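Local coordinates for dTDP-4-dehydrorhamnose 3,5-epimerase (Elizabethkingia anophelis NUHP1, PDB 6C46), which probably catalyses the 3,5-epimerisation of dTDP-4-dehydro-6-deoxy-D-glucose to dTDP-4-dehydro-L-rhamnose on the pathway to dTDP-L-rhamnose, at residues A[17-22]-A[117-122]; A[65-70]-A[173-178]; A[77-82]-A[141-146]; A[83-88]-A[135-140]; A[156-161]-A[182-187]. All coordinates share one frame; numbering follows the deposited sequence.

Contacts 1, 3 and 4 pair strands of one six-stranded sheet of a cupin fold; contacts 2 and 5 attach C-terminal segments. Contacts 3 and 4 are successive parts of one pairing, strand 80-86 with 135-142, their centres about 17 Å apart. Contact 1 continues that sheet through strand 118-121, its centre about 12 Å from that of contact 3. Contact 2 uses strand 66-72 of the second sheet, and contact 5, about 14 Å away between centres, meets it around Phe156. Along the chain contact 1 crosses contacts 2, 3 and 4, and contact 2 crosses contact 5; contact 4 lies within the span of contact 3, both within that of contact 2. Contacts 2, 3 and 4 carry His70, Tyr146 and Tyr140 of the predicted active site.

Contact 1: residues A[17-22]-A[117-122]; sequences KDCYII and LQFYVP
Antiparallel strand pairing, prolonged by a loop that packs on a proline, joins the strand beginning at Tyr20 to strand 118-121 in the six-stranded sheet of this cupin fold. Tyr20 with Tyr120 and Ile22 with Gln118 are the hydrogen-bonded pairs, and the non-hydrogen-bonded pair of Ile21 and Phe119 stands between them. The grip is uneven: Tyr120 N meets Tyr20 O at 2.8 Å, nearly along the C=O axis, whereas the return bond from Tyr20 N to Tyr120 O stretches to 3.3 Å and bends to 147°. Cys19, its SG anti to the backbone N (chi1 174°), brings the sulfur obliquely to the Phe119 ring, 3.2 Å from CE2, a sulfur-aromatic contact. Asp18 O lies in the plane of the Tyr120 ring, 3.3 Å from CD2, and also meets Pro122 CG at 3.2 Å; no polar partner is modelled for this buried oxygen. On the face that carries the two tyrosines, Gln118 crosses Ile22 obliquely, with NE2 3.7 Å from Ile22 CG2. One water donates to Ile22 O and accepts from Gln118 NE2, which also bonds to Lys37 O. Ile21 pairs outward with Val12 of strand 10-13, Phe119 and Val121 pair with strand 80-86, the Phe119 ring packs on Met109 and Ala93 of the second sheet, and Phe43 of helix 40-47 meets Tyr120 edge-to-face.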
# COMPACT_ATOMS: atom_id res chain seq x y z
N LYS A 17 -7.64 23.34 -1.18
CA LYS A 17 -6.46 23.50 -2.03
C LYS A 17 -5.46 22.39 -1.77
O LYS A 17 -5.12 22.11 -0.62
CB LYS A 17 -5.78 24.84 -1.75
CG LYS A 17 -4.64 25.16 -2.74
CD LYS A 17 -3.99 26.53 -2.41
CE LYS A 17 -3.23 26.48 -1.10
NZ LYS A 17 -2.49 27.75 -0.85
N ASP A 18 -4.94 21.80 -2.86
CA ASP A 18 -3.91 20.77 -2.88
C ASP A 18 -4.41 19.42 -2.40
O ASP A 18 -3.62 18.48 -2.28
CB ASP A 18 -2.68 21.11 -2.04
CG ASP A 18 -2.03 22.44 -2.44
OD1 ASP A 18 -1.77 22.62 -3.64
OD2 ASP A 18 -1.79 23.30 -1.56
N CYS A 19 -5.69 19.30 -2.11
CA CYS A 19 -6.26 18.05 -1.62
C CYS A 19 -6.99 17.37 -2.79
O CYS A 19 -7.89 17.97 -3.38
CB CYS A 19 -7.17 18.37 -0.43
SG CYS A 19 -8.13 17.05 0.28
N TYR A 20 -6.58 16.14 -3.14
CA TYR A 20 -7.06 15.50 -4.36
C TYR A 20 -7.56 14.10 -4.11
O TYR A 20 -7.12 13.41 -3.18
CB TYR A 20 -5.95 15.40 -5.46
CG TYR A 20 -5.43 16.75 -5.84
CD1 TYR A 20 -6.18 17.60 -6.66
CD2 TYR A 20 -4.19 17.18 -5.39
CE1 TYR A 20 -5.72 18.86 -6.99
CE2 TYR A 20 -3.72 18.44 -5.72
CZ TYR A 20 -4.47 19.26 -6.51
OH TYR A 20 -3.99 20.50 -6.82
N ILE A 21 -8.48 13.68 -4.98
CA ILE A 21 -8.92 12.29 -5.07
C ILE A 21 -8.15 11.63 -6.21
O ILE A 21 -8.13 12.16 -7.33
CB ILE A 21 -10.43 12.22 -5.32
CG1 ILE A 21 -11.19 12.86 -4.15
CG2 ILE A 21 -10.89 10.74 -5.56
CD1 ILE A 21 -12.63 13.24 -4.53
N ILE A 22 -7.55 10.47 -5.96
CA ILE A 22 -6.94 9.68 -7.04
C ILE A 22 -7.98 8.67 -7.49
O ILE A 22 -8.35 7.77 -6.74
CB ILE A 22 -5.67 8.96 -6.59
CG1 ILE A 22 -4.72 9.94 -5.91
CG2 ILE A 22 -5.03 8.27 -7.84
CD1 ILE A 22 -3.32 9.38 -5.64
N LEU A 117 -10.99 4.28 -4.35
CA LEU A 117 -10.49 5.65 -4.34
C LEU A 117 -9.38 5.86 -3.31
O LEU A 117 -9.33 5.20 -2.27
CB LEU A 117 -11.65 6.62 -4.04
CG LEU A 117 -12.76 6.65 -5.12
CD1 LEU A 117 -13.95 7.59 -4.73
CD2 LEU A 117 -12.17 7.07 -6.46
N GLN A 118 -8.51 6.81 -3.60
CA GLN A 118 -7.55 7.30 -2.62
C GLN A 118 -7.74 8.79 -2.44
O GLN A 118 -8.12 9.50 -3.37
CB GLN A 118 -6.12 7.04 -3.06
CG GLN A 118 -5.79 5.57 -3.29
CD GLN A 118 -4.51 5.49 -4.07
OE1 GLN A 118 -3.44 5.46 -3.48
NE2 GLN A 118 -4.61 5.53 -5.41
N PHE A 119 -7.39 9.27 -1.25
CA PHE A 119 -7.61 10.66 -0.86
C PHE A 119 -6.26 11.19 -0.41
O PHE A 119 -5.63 10.60 0.48
CB PHE A 119 -8.66 10.70 0.26
CG PHE A 119 -9.14 12.08 0.66
CD1 PHE A 119 -9.52 12.32 1.98
CD2 PHE A 119 -9.28 13.09 -0.26
CE1 PHE A 119 -10.01 13.58 2.37
CE2 PHE A 119 -9.77 14.34 0.12
CZ PHE A 119 -10.13 14.58 1.44
N TYR A 120 -5.78 12.25 -1.06
CA TYR A 120 -4.49 12.84 -0.72
C TYR A 120 -4.73 14.07 0.15
O TYR A 120 -5.35 15.04 -0.31
CB TYR A 120 -3.68 13.25 -1.96
CG TYR A 120 -2.43 14.05 -1.59
CD1 TYR A 120 -1.32 13.41 -1.05
CD2 TYR A 120 -2.38 15.45 -1.74
CE1 TYR A 120 -0.19 14.14 -0.68
CE2 TYR A 120 -1.24 16.19 -1.37
CZ TYR A 120 -0.15 15.52 -0.84
OH TYR A 120 0.98 16.20 -0.46
N VAL A 121 -4.22 14.04 1.38
CA VAL A 121 -4.39 15.06 2.41
C VAL A 121 -3.03 15.72 2.61
O VAL A 121 -2.10 15.09 3.15
CB VAL A 121 -4.88 14.44 3.73
CG1 VAL A 121 -5.13 15.52 4.74
CG2 VAL A 121 -6.15 13.59 3.52
N PRO A 122 -2.85 16.97 2.21
CA PRO A 122 -1.52 17.61 2.30
C PRO A 122 -1.06 17.80 3.74
O PRO A 122 -1.84 17.77 4.68
CB PRO A 122 -1.74 18.99 1.64
CG PRO A 122 -3.04 18.84 0.82
CD PRO A 122 -3.87 17.83 1.56
O HOH W 1 -7.18 5.32 -6.51

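Contact 2: residues A[65-70]-A[173-178]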
# COMPACT_ATOMS: atom_id res chain seq x y z
N VAL A 65 -16.49 3.31 14.94
CA VAL A 65 -15.22 3.83 15.42
C VAL A 65 -14.86 5.06 14.61
O VAL A 65 -14.84 5.03 13.37
CB VAL A 65 -14.13 2.75 15.35
CG1 VAL A 65 -12.75 3.39 15.54
CG2 VAL A 65 -14.41 1.67 16.46
N LEU A 66 -14.62 6.17 15.31
CA LEU A 66 -14.29 7.45 14.69
C LEU A 66 -12.97 7.92 15.28
O LEU A 66 -12.84 8.01 16.51
CB LEU A 66 -15.41 8.46 14.96
CG LEU A 66 -15.47 9.78 14.16
CD1 LEU A 66 -16.85 10.38 14.28
CD2 LEU A 66 -14.41 10.78 14.61
N ARG A 67 -11.97 8.15 14.43
CA ARG A 67 -10.64 8.57 14.85
C ARG A 67 -10.32 9.93 14.23
O ARG A 67 -10.41 10.08 13.02
CB ARG A 67 -9.57 7.55 14.42
CG ARG A 67 -9.79 6.14 15.01
CD ARG A 67 -8.77 5.82 16.09
NE ARG A 67 -8.91 4.46 16.61
CZ ARG A 67 -9.33 4.16 17.83
NH1 ARG A 67 -9.68 5.14 18.66
NH2 ARG A 67 -9.42 2.89 18.22
N GLY A 68 -9.92 10.90 15.05
CA GLY A 68 -9.51 12.20 14.54
C GLY A 68 -9.98 13.34 15.43
O GLY A 68 -10.53 13.07 16.50
N LEU A 69 -9.76 14.60 15.04
CA LEU A 69 -8.99 14.98 13.87
C LEU A 69 -7.53 15.09 14.29
O LEU A 69 -7.26 15.73 15.30
CB LEU A 69 -9.51 16.32 13.31
CG LEU A 69 -10.95 16.23 12.81
CD1 LEU A 69 -11.61 17.62 12.78
CD2 LEU A 69 -10.97 15.57 11.41
N HIS A 70 -6.60 14.49 13.54
CA HIS A 70 -5.21 14.36 13.97
C HIS A 70 -4.26 15.00 12.97
O HIS A 70 -4.53 15.04 11.76
CB HIS A 70 -4.81 12.87 14.10
CG HIS A 70 -5.61 12.12 15.11
ND1 HIS A 70 -5.86 10.77 15.00
CD2 HIS A 70 -6.20 12.52 16.26
CE1 HIS A 70 -6.58 10.36 16.04
NE2 HIS A 70 -6.80 11.41 16.82
N ILE A 173 -17.90 5.79 18.30
CA ILE A 173 -17.01 5.27 19.34
C ILE A 173 -15.71 6.06 19.29
O ILE A 173 -14.98 5.99 18.29
CB ILE A 173 -16.75 3.77 19.15
CG1 ILE A 173 -18.08 3.00 19.18
CG2 ILE A 173 -15.76 3.27 20.19
CD1 ILE A 173 -17.94 1.53 18.78
N LEU A 174 -15.41 6.80 20.36
CA LEU A 174 -14.26 7.70 20.39
C LEU A 174 -13.33 7.35 21.53
O LEU A 174 -13.78 7.02 22.63
CB LEU A 174 -14.71 9.15 20.56
CG LEU A 174 -15.45 9.63 19.33
CD1 LEU A 174 -16.78 10.19 19.76
CD2 LEU A 174 -14.59 10.62 18.55
N SER A 175 -12.03 7.44 21.27
CA SER A 175 -11.05 7.28 22.33
C SER A 175 -11.18 8.42 23.33
O SER A 175 -11.76 9.47 23.03
CB SER A 175 -9.64 7.25 21.73
OG SER A 175 -9.31 8.52 21.19
N GLU A 176 -10.63 8.22 24.54
CA GLU A 176 -10.65 9.30 25.52
C GLU A 176 -9.91 10.53 24.99
O GLU A 176 -10.37 11.67 25.18
CB GLU A 176 -10.03 8.85 26.85
N LYS A 177 -8.77 10.33 24.33
CA LYS A 177 -8.03 11.45 23.76
C LYS A 177 -8.89 12.20 22.75
O LYS A 177 -9.00 13.43 22.81
CB LYS A 177 -6.73 10.97 23.10
N ASP A 178 -9.53 11.48 21.83
CA ASP A 178 -10.31 12.18 20.82
C ASP A 178 -11.55 12.84 21.43
O ASP A 178 -11.98 13.90 20.94
CB ASP A 178 -10.67 11.24 19.67
CG ASP A 178 -9.44 10.87 18.83
OD1 ASP A 178 -8.38 11.54 19.00
OD2 ASP A 178 -9.51 9.91 18.02
O HOH W 2 -11.21 7.94 18.48
O HOH W 3 -11.56 14.72 18.37
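The His70 imidazole has Gly68 CA over the centre of one face, 3.6 Å above the plane, and Asp178 OD1 in its plane at the edge. The Arg67 guanidinium has Val65 CG1 over the rim of one face and Ser175 CB at its edge. At the imidazole edge, His70 NE2 donates to Asp178 OD1 over 2.7 Å at 170°, and Asp178 OD1 accepts on its syn lone pair; ring and carboxylate planes stand 43° apart. Together with Gly68 CA over its face, this His-carboxylate bond restrains the ring of the predicted proton acceptor, and it would be expected to raise its basicity. The carboxylate is itself positioned by a second shell. Gly68 N reaches Asp178 OD2 at 3.2 Å from above the carboxylate plane, and a water donates to that same oxygen at 2.6 Å while also donating to Leu66 O and accepting from Ser175 N. Ser175, at the N-cap of the short helix, takes Asp178 N on its OG at 3.0 Å, so the cap holds the backbone from which the carboxylate extends. Further along, Leu66 N bonds to Ile173 O at 3.0 Å, while Leu66 CD2 and Leu174 CD2 lie side by side 3.9 Å apart. The contact thus lays the loop leading into helix 176-179 along strand 66-72, which pairs with strand 125-131 through Arg67 and His70; Leu66 and Leu174 both pack on Phe156, and Val65 touches Arg31 of the second subunit.

Contact 3: residues A[77-82]-A[141-146]; sequences AQAKLV and KCDNFY
Packing is tightest where Ala79 meets Asp143. Ala79 N donates to Asp143 OD1 over 2.7 Å, arriving from above the carboxylate plane, and Ala79 CB sits 3.3 Å from OD2. Asp143 N answers with a bond to Ala79 O, so backbone and side chain of one residue clasp the other. Asp143 CG stands in the crowded position between backbone N and carbonyl carbon (chi1 88°), which turns the carboxylate back over Ala79; Arg123 bridges OD1 by a salt bridge and Asn50 bonds to OD2. This clasp extends an antiparallel pairing of strands 80-86 and 135-142 past its regular end: Leu81 and Lys141 form a hydrogen-bonded pair with bonds both ways, Lys80 and Cys142 a non-hydrogen-bonded one. Beyond Asp143 side-chain amides become the donors, to backbone carbonyls. Gln78 and Asn144 cross at about a right angle, their amide planes 60° apart; Gln78 NE2 gives to Asn144 O at 3.0 Å, and Asn144 ND2 to Ala77 O at 3.0 Å. Gln78 NE2 also skims Cys142 CB at 3.9 Å. The loose side is that of Tyr146, predicted to stack on the thymine of the substrate, which is exposed to solvent and touches Gln72. Two side chains reach the second subunit instead: Lys141 bends at chi3 (67°) and carries NZ to a salt bridge with its Asp56, and Phe145, pointing away from segment 77-82, packs on its Asn39.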
# COMPACT_ATOMS: atom_id res chain seq x y z
N ALA A 77 5.02 17.54 10.13
CA ALA A 77 3.73 17.38 9.48
C ALA A 77 3.78 16.28 8.42
O ALA A 77 4.79 16.10 7.74
CB ALA A 77 3.27 18.70 8.83
N GLN A 78 2.70 15.51 8.33
CA GLN A 78 2.62 14.35 7.45
C GLN A 78 1.54 14.58 6.41
O GLN A 78 0.37 14.72 6.78
CB GLN A 78 2.27 13.10 8.23
CG GLN A 78 3.31 12.66 9.25
CD GLN A 78 2.81 11.55 10.14
OE1 GLN A 78 1.74 11.66 10.75
NE2 GLN A 78 3.60 10.48 10.26
N ALA A 79 1.92 14.58 5.12
CA ALA A 79 0.92 14.37 4.08
C ALA A 79 0.49 12.91 4.12
O ALA A 79 1.31 12.03 4.41
CB ALA A 79 1.48 14.73 2.70
N LYS A 80 -0.80 12.65 3.85
CA LYS A 80 -1.38 11.32 3.97
C LYS A 80 -2.10 10.95 2.68
O LYS A 80 -2.85 11.76 2.13
CB LYS A 80 -2.36 11.26 5.15
CG LYS A 80 -1.65 11.48 6.50
CD LYS A 80 -2.63 11.83 7.64
CE LYS A 80 -1.88 12.18 8.94
NZ LYS A 80 -2.78 12.83 9.98
N LEU A 81 -1.84 9.74 2.19
CA LEU A 81 -2.57 9.17 1.05
C LEU A 81 -3.35 8.00 1.59
O LEU A 81 -2.75 6.99 1.99
CB LEU A 81 -1.60 8.73 -0.05
CG LEU A 81 -2.26 8.21 -1.33
CD1 LEU A 81 -3.10 9.29 -2.00
CD2 LEU A 81 -1.14 7.72 -2.25
N VAL A 82 -4.66 8.12 1.65
CA VAL A 82 -5.45 7.18 2.42
C VAL A 82 -6.43 6.45 1.52
O VAL A 82 -6.89 6.98 0.50
CB VAL A 82 -6.18 7.90 3.59
CG1 VAL A 82 -5.18 8.65 4.46
CG2 VAL A 82 -7.17 8.90 3.07
N LYS A 141 -0.69 6.04 3.96
CA LYS A 141 0.73 6.26 3.69
C LYS A 141 1.05 7.69 4.08
O LYS A 141 0.28 8.61 3.77
CB LYS A 141 1.04 6.05 2.21
CG LYS A 141 0.44 4.77 1.59
CD LYS A 141 1.02 4.47 0.19
CE LYS A 141 2.51 4.10 0.22
NZ LYS A 141 3.12 3.75 -1.11
N CYS A 142 2.19 7.89 4.72
CA CYS A 142 2.58 9.21 5.20
C CYS A 142 3.87 9.62 4.54
O CYS A 142 4.77 8.79 4.39
CB CYS A 142 2.77 9.23 6.70
SG CYS A 142 1.29 8.76 7.61
N ASP A 143 3.99 10.91 4.21
CA ASP A 143 5.20 11.44 3.62
C ASP A 143 6.18 11.98 4.66
O ASP A 143 7.13 12.68 4.32
CB ASP A 143 4.85 12.47 2.52
CG ASP A 143 4.70 13.90 3.04
OD1 ASP A 143 4.48 14.15 4.24
OD2 ASP A 143 4.77 14.82 2.18
N ASN A 144 5.99 11.61 5.94
CA ASN A 144 6.92 12.01 6.99
C ASN A 144 6.77 11.01 8.12
O ASN A 144 5.76 10.30 8.21
CB ASN A 144 6.64 13.45 7.46
CG ASN A 144 7.86 14.16 8.00
OD1 ASN A 144 8.89 13.55 8.31
ND2 ASN A 144 7.73 15.48 8.15
N PHE A 145 7.74 10.99 9.00
CA PHE A 145 7.80 9.95 10.02
C PHE A 145 7.02 10.36 11.27
O PHE A 145 6.80 11.55 11.55
CB PHE A 145 9.26 9.65 10.36
CG PHE A 145 10.04 9.10 9.18
CD1 PHE A 145 9.81 7.80 8.73
CD2 PHE A 145 10.96 9.89 8.51
CE1 PHE A 145 10.51 7.29 7.63
CE2 PHE A 145 11.66 9.40 7.41
CZ PHE A 145 11.44 8.08 6.97
N TYR A 146 6.59 9.34 12.02
CA TYR A 146 5.91 9.51 13.29
C TYR A 146 6.73 10.32 14.29
O TYR A 146 7.94 10.09 14.46
CB TYR A 146 5.61 8.13 13.89
CG TYR A 146 5.03 8.16 15.28
CD1 TYR A 146 3.69 8.47 15.47
CD2 TYR A 146 5.81 7.87 16.39
CE1 TYR A 146 3.13 8.49 16.76
CE2 TYR A 146 5.27 7.89 17.67
CZ TYR A 146 3.92 8.20 17.84
OH TYR A 146 3.38 8.22 19.11

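Contact 4: residues A[83-88]-A[135-140]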
# COMPACT_ATOMS: atom_id res chain seq x y z
N SER A 83 -6.75 5.22 1.90
CA SER A 83 -7.73 4.44 1.17
C SER A 83 -8.28 3.37 2.09
O SER A 83 -7.78 3.15 3.19
CB SER A 83 -7.14 3.82 -0.11
OG SER A 83 -6.04 2.97 0.19
N CYS A 84 -9.32 2.69 1.62
CA CYS A 84 -9.98 1.67 2.40
C CYS A 84 -9.81 0.35 1.67
O CYS A 84 -10.22 0.23 0.51
CB CYS A 84 -11.45 2.02 2.61
SG CYS A 84 -12.36 0.77 3.45
N LEU A 85 -9.15 -0.62 2.31
CA LEU A 85 -8.88 -1.91 1.69
C LEU A 85 -9.99 -2.93 1.90
O LEU A 85 -10.02 -3.94 1.20
CB LEU A 85 -7.58 -2.51 2.26
CG LEU A 85 -6.37 -1.57 2.17
CD1 LEU A 85 -5.11 -2.28 2.69
CD2 LEU A 85 -6.18 -1.09 0.75
N GLU A 86 -10.84 -2.74 2.90
CA GLU A 86 -11.97 -3.64 3.13
C GLU A 86 -13.07 -2.81 3.80
O GLU A 86 -12.77 -2.03 4.70
CB GLU A 86 -11.58 -4.84 4.01
CG GLU A 86 -12.69 -5.87 4.22
CD GLU A 86 -12.36 -6.92 5.29
OE1 GLU A 86 -11.25 -6.90 5.86
OE2 GLU A 86 -13.24 -7.78 5.56
N GLY A 87 -14.31 -2.98 3.37
CA GLY A 87 -15.40 -2.24 3.98
C GLY A 87 -15.54 -0.83 3.42
O GLY A 87 -15.20 -0.55 2.26
N ARG A 88 -16.06 0.06 4.25
CA ARG A 88 -16.36 1.43 3.84
C ARG A 88 -16.07 2.37 5.00
O ARG A 88 -16.45 2.09 6.14
CB ARG A 88 -17.85 1.59 3.45
CG ARG A 88 -18.38 0.67 2.36
CD ARG A 88 -19.94 0.65 2.41
NE ARG A 88 -20.50 2.00 2.32
CZ ARG A 88 -21.51 2.48 3.05
NH1 ARG A 88 -22.12 1.72 3.96
NH2 ARG A 88 -21.91 3.73 2.85
N THR A 135 -17.03 -3.77 9.76
CA THR A 135 -15.63 -3.50 10.06
C THR A 135 -15.00 -2.93 8.80
O THR A 135 -15.53 -3.08 7.70
CB THR A 135 -14.83 -4.75 10.49
OG1 THR A 135 -14.71 -5.64 9.37
CG2 THR A 135 -15.50 -5.49 11.63
N ALA A 136 -13.84 -2.28 8.96
CA ALA A 136 -13.15 -1.74 7.81
C ALA A 136 -11.65 -1.79 8.05
O ALA A 136 -11.18 -1.60 9.17
CB ALA A 136 -13.55 -0.30 7.49
N VAL A 137 -10.89 -2.03 6.97
CA VAL A 137 -9.44 -1.94 7.01
C VAL A 137 -9.05 -0.65 6.29
O VAL A 137 -9.48 -0.40 5.15
CB VAL A 137 -8.76 -3.19 6.41
CG1 VAL A 137 -7.24 -3.01 6.37
CG2 VAL A 137 -9.05 -4.40 7.29
N PHE A 138 -8.29 0.19 6.99
CA PHE A 138 -7.95 1.53 6.55
C PHE A 138 -6.45 1.58 6.31
O PHE A 138 -5.69 1.11 7.15
CB PHE A 138 -8.36 2.56 7.63
CG PHE A 138 -8.14 4.01 7.23
CD1 PHE A 138 -9.02 4.65 6.35
CD2 PHE A 138 -7.10 4.76 7.80
CE1 PHE A 138 -8.85 6.00 6.01
CE2 PHE A 138 -6.93 6.13 7.46
CZ PHE A 138 -7.82 6.73 6.55
N SER A 139 -6.04 2.14 5.19
CA SER A 139 -4.63 2.23 4.84
C SER A 139 -4.24 3.70 4.75
O SER A 139 -4.93 4.49 4.09
CB SER A 139 -4.36 1.52 3.50
OG SER A 139 -3.22 2.04 2.86
N TYR A 140 -3.15 4.08 5.40
CA TYR A 140 -2.66 5.44 5.19
C TYR A 140 -1.15 5.44 5.05
O TYR A 140 -0.44 4.85 5.87
CB TYR A 140 -3.13 6.41 6.28
CG TYR A 140 -2.83 6.13 7.73
CD1 TYR A 140 -1.91 6.91 8.42
CD2 TYR A 140 -3.51 5.14 8.43
CE1 TYR A 140 -1.64 6.69 9.75
CE2 TYR A 140 -3.25 4.91 9.76
CZ TYR A 140 -2.31 5.69 10.42
OH TYR A 140 -2.05 5.47 11.75
O HOH W 4 -3.32 4.63 0.93
O HOH W 5 -15.73 -5.37 5.70
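Val137 is met by two residues of the facing strand, Leu85 and Glu86, which makes a classic beta bulge. Leu85 N donates to Val137 O at 2.9 Å but bends to 141°, and Val137 N donates to Glu86 O at 2.9 Å; both donors lie above the carbonyl planes. The side chains fan over the valine: CG1 lies 4.2 Å from Leu85 CB, and CG2 3.6 Å from Glu86 OE1. Before the bulge the pairing is regular: Ser83 N bonds to Ser139 O at 2.9 Å in the carbonyl plane, and Ser139 N to Ser83 O at 2.8 Å, nearly along the C=O axis. Their hydroxyls share a water, and Lys37 NZ bonds to Ser83 OG. Past it Glu86 O meets Ala136 CA at 3.1 Å, a CA-H...O contact, and Gly87 has positive phi (83°). The chain turns its corner at Leu85, so that Arg88 enters strand 88-95 of the other sheet and salt-bridges Glu110. Segment 135-140 ends in Tyr140, the predicted proton donor, which packs on Val82. Strand 135-142 pairs on its far side with strand 55-62; Val137 packs on Ile58 there and touches Tyr33 of the second subunit, and Phe138 stacks on Phe129 between the sheets.

Contact 5: residues A[156-161]-A[182-187]; sequences FNDSDL and PAFKDK
Leu161 overlaps the ring of Phe184 as a CH-pi contact: its CD2 sits over the centre of one face, 4.1 Å from the centroid and only 12° off the ring normal. The two side chains cross at about a right angle, and Phe184 CG lies anti to its backbone N (chi1 164°), which places the ring against Leu161. Asp160 CB comes to the same ring obliquely at Phe184 CD2, 4.1 Å away. Asp158 anchors the backbone from which the ring extends. Its OD1 accepts from Phe184 N at 2.7 Å, met from above the carboxylate plane, while its OD2 accepts from Leu161 N at 3.0 Å on the anti lone pair. The latter bond, three residues on, is an Asx motif, and a weak second bond reaches OD2 from Asp160 N. The carboxylate therefore links a loop beyond strand 151-153 with the start of the 3-10 turn 184-186 in the C-terminal tail; the N-H groups of Phe184 and Leu161 that bind it would be expected to favour its negative charge. A water completes the bridge, donating to Asp158 OD1 and Asp160 OD2 and accepting from Lys185 N. Asp160 OD2 also lies 3.1 Å from Lys185 CE; in the conformer given, the lysine bends at chi3 and CE, not NZ, is the nearer atom. Outside the pair, Leu161 packs on Leu69 of strand 66-72, and Phe184 on Leu96.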
# COMPACT_ATOMS: atom_id res chain seq x y z
N PHE A 156 -13.32 16.49 16.89
CA PHE A 156 -13.97 16.05 15.65
C PHE A 156 -15.32 16.74 15.42
O PHE A 156 -15.68 17.04 14.28
CB PHE A 156 -14.16 14.53 15.68
CG PHE A 156 -15.27 14.07 16.59
CD1 PHE A 156 -15.12 14.09 17.98
CD2 PHE A 156 -16.48 13.61 16.05
CE1 PHE A 156 -16.17 13.68 18.82
CE2 PHE A 156 -17.53 13.19 16.89
CZ PHE A 156 -17.37 13.23 18.28
N ASN A 157 -16.06 17.02 16.49
CA ASN A 157 -17.39 17.63 16.37
C ASN A 157 -17.38 19.10 16.76
O ASN A 157 -18.38 19.65 17.22
CB ASN A 157 -18.43 16.85 17.17
CG ASN A 157 -18.11 16.80 18.65
OD1 ASN A 157 -17.13 17.38 19.11
ND2 ASN A 157 -18.92 16.06 19.40
N ASP A 158 -16.22 19.75 16.59
CA ASP A 158 -16.11 21.18 16.79
C ASP A 158 -17.25 21.92 16.09
O ASP A 158 -17.53 21.66 14.92
CB ASP A 158 -14.75 21.63 16.24
CG ASP A 158 -14.53 23.12 16.39
OD1 ASP A 158 -13.93 23.52 17.42
OD2 ASP A 158 -14.96 23.86 15.49
N SER A 159 -17.91 22.82 16.82
CA SER A 159 -19.09 23.51 16.28
C SER A 159 -18.74 24.54 15.20
O SER A 159 -19.59 24.86 14.37
CB SER A 159 -19.87 24.18 17.41
OG SER A 159 -19.07 25.14 18.07
N ASP A 160 -17.51 25.07 15.19
CA ASP A 160 -17.12 25.96 14.11
C ASP A 160 -16.98 25.20 12.79
O ASP A 160 -17.39 25.69 11.74
CB ASP A 160 -15.83 26.69 14.44
CG ASP A 160 -16.01 27.74 15.55
OD1 ASP A 160 -17.12 28.25 15.72
OD2 ASP A 160 -15.02 28.08 16.23
N LEU A 161 -16.41 23.98 12.84
CA LEU A 161 -16.26 23.21 11.61
C LEU A 161 -17.56 22.56 11.19
O LEU A 161 -17.82 22.40 9.99
CB LEU A 161 -15.19 22.13 11.80
CG LEU A 161 -13.82 22.66 12.20
CD1 LEU A 161 -12.84 21.50 12.30
CD2 LEU A 161 -13.36 23.70 11.18
N PRO A 182 -8.73 19.51 21.83
CA PRO A 182 -9.09 20.93 21.92
C PRO A 182 -9.88 21.41 20.71
O PRO A 182 -9.76 20.89 19.60
CB PRO A 182 -7.73 21.64 22.00
CG PRO A 182 -6.72 20.56 22.33
CD PRO A 182 -7.27 19.29 21.78
N ALA A 183 -10.67 22.46 20.94
CA ALA A 183 -11.49 23.04 19.88
C ALA A 183 -10.61 23.61 18.76
O ALA A 183 -9.42 23.92 18.95
CB ALA A 183 -12.38 24.16 20.45
N PHE A 184 -11.22 23.76 17.58
CA PHE A 184 -10.53 24.37 16.44
C PHE A 184 -9.99 25.75 16.80
O PHE A 184 -8.85 26.08 16.46
CB PHE A 184 -11.51 24.42 15.25
CG PHE A 184 -11.11 25.35 14.13
CD1 PHE A 184 -10.08 25.05 13.27
CD2 PHE A 184 -11.81 26.54 13.95
CE1 PHE A 184 -9.75 25.93 12.22
CE2 PHE A 184 -11.49 27.41 12.92
CZ PHE A 184 -10.46 27.11 12.05
N LYS A 185 -10.77 26.55 17.53
CA LYS A 185 -10.32 27.91 17.82
C LYS A 185 -9.16 27.94 18.81
O LYS A 185 -8.49 28.97 18.92
CB LYS A 185 -11.47 28.76 18.37
CG LYS A 185 -12.19 29.57 17.34
CD LYS A 185 -13.25 30.45 18.00
CE LYS A 185 -14.22 29.62 18.85
NZ LYS A 185 -15.22 30.49 19.54
N ASP A 186 -8.91 26.84 19.52
CA ASP A 186 -7.79 26.79 20.46
C ASP A 186 -6.45 26.58 19.77
O ASP A 186 -5.41 26.73 20.41
CB ASP A 186 -7.96 25.65 21.46
CG ASP A 186 -9.02 25.92 22.51
OD1 ASP A 186 -9.57 27.04 22.56
OD2 ASP A 186 -9.28 24.99 23.29
N LYS A 187 -6.46 26.20 18.50
CA LYS A 187 -5.25 26.12 17.68
C LYS A 187 -4.21 25.16 18.25
O LYS A 187 -3.05 25.51 18.45
CB LYS A 187 -4.66 27.52 17.47
CG LYS A 187 -5.60 28.41 16.66
CD LYS A 187 -5.08 29.83 16.54
CE LYS A 187 -5.99 30.69 15.66
NZ LYS A 187 -5.42 32.05 15.46
O HOH W 6 -13.61 26.11 17.62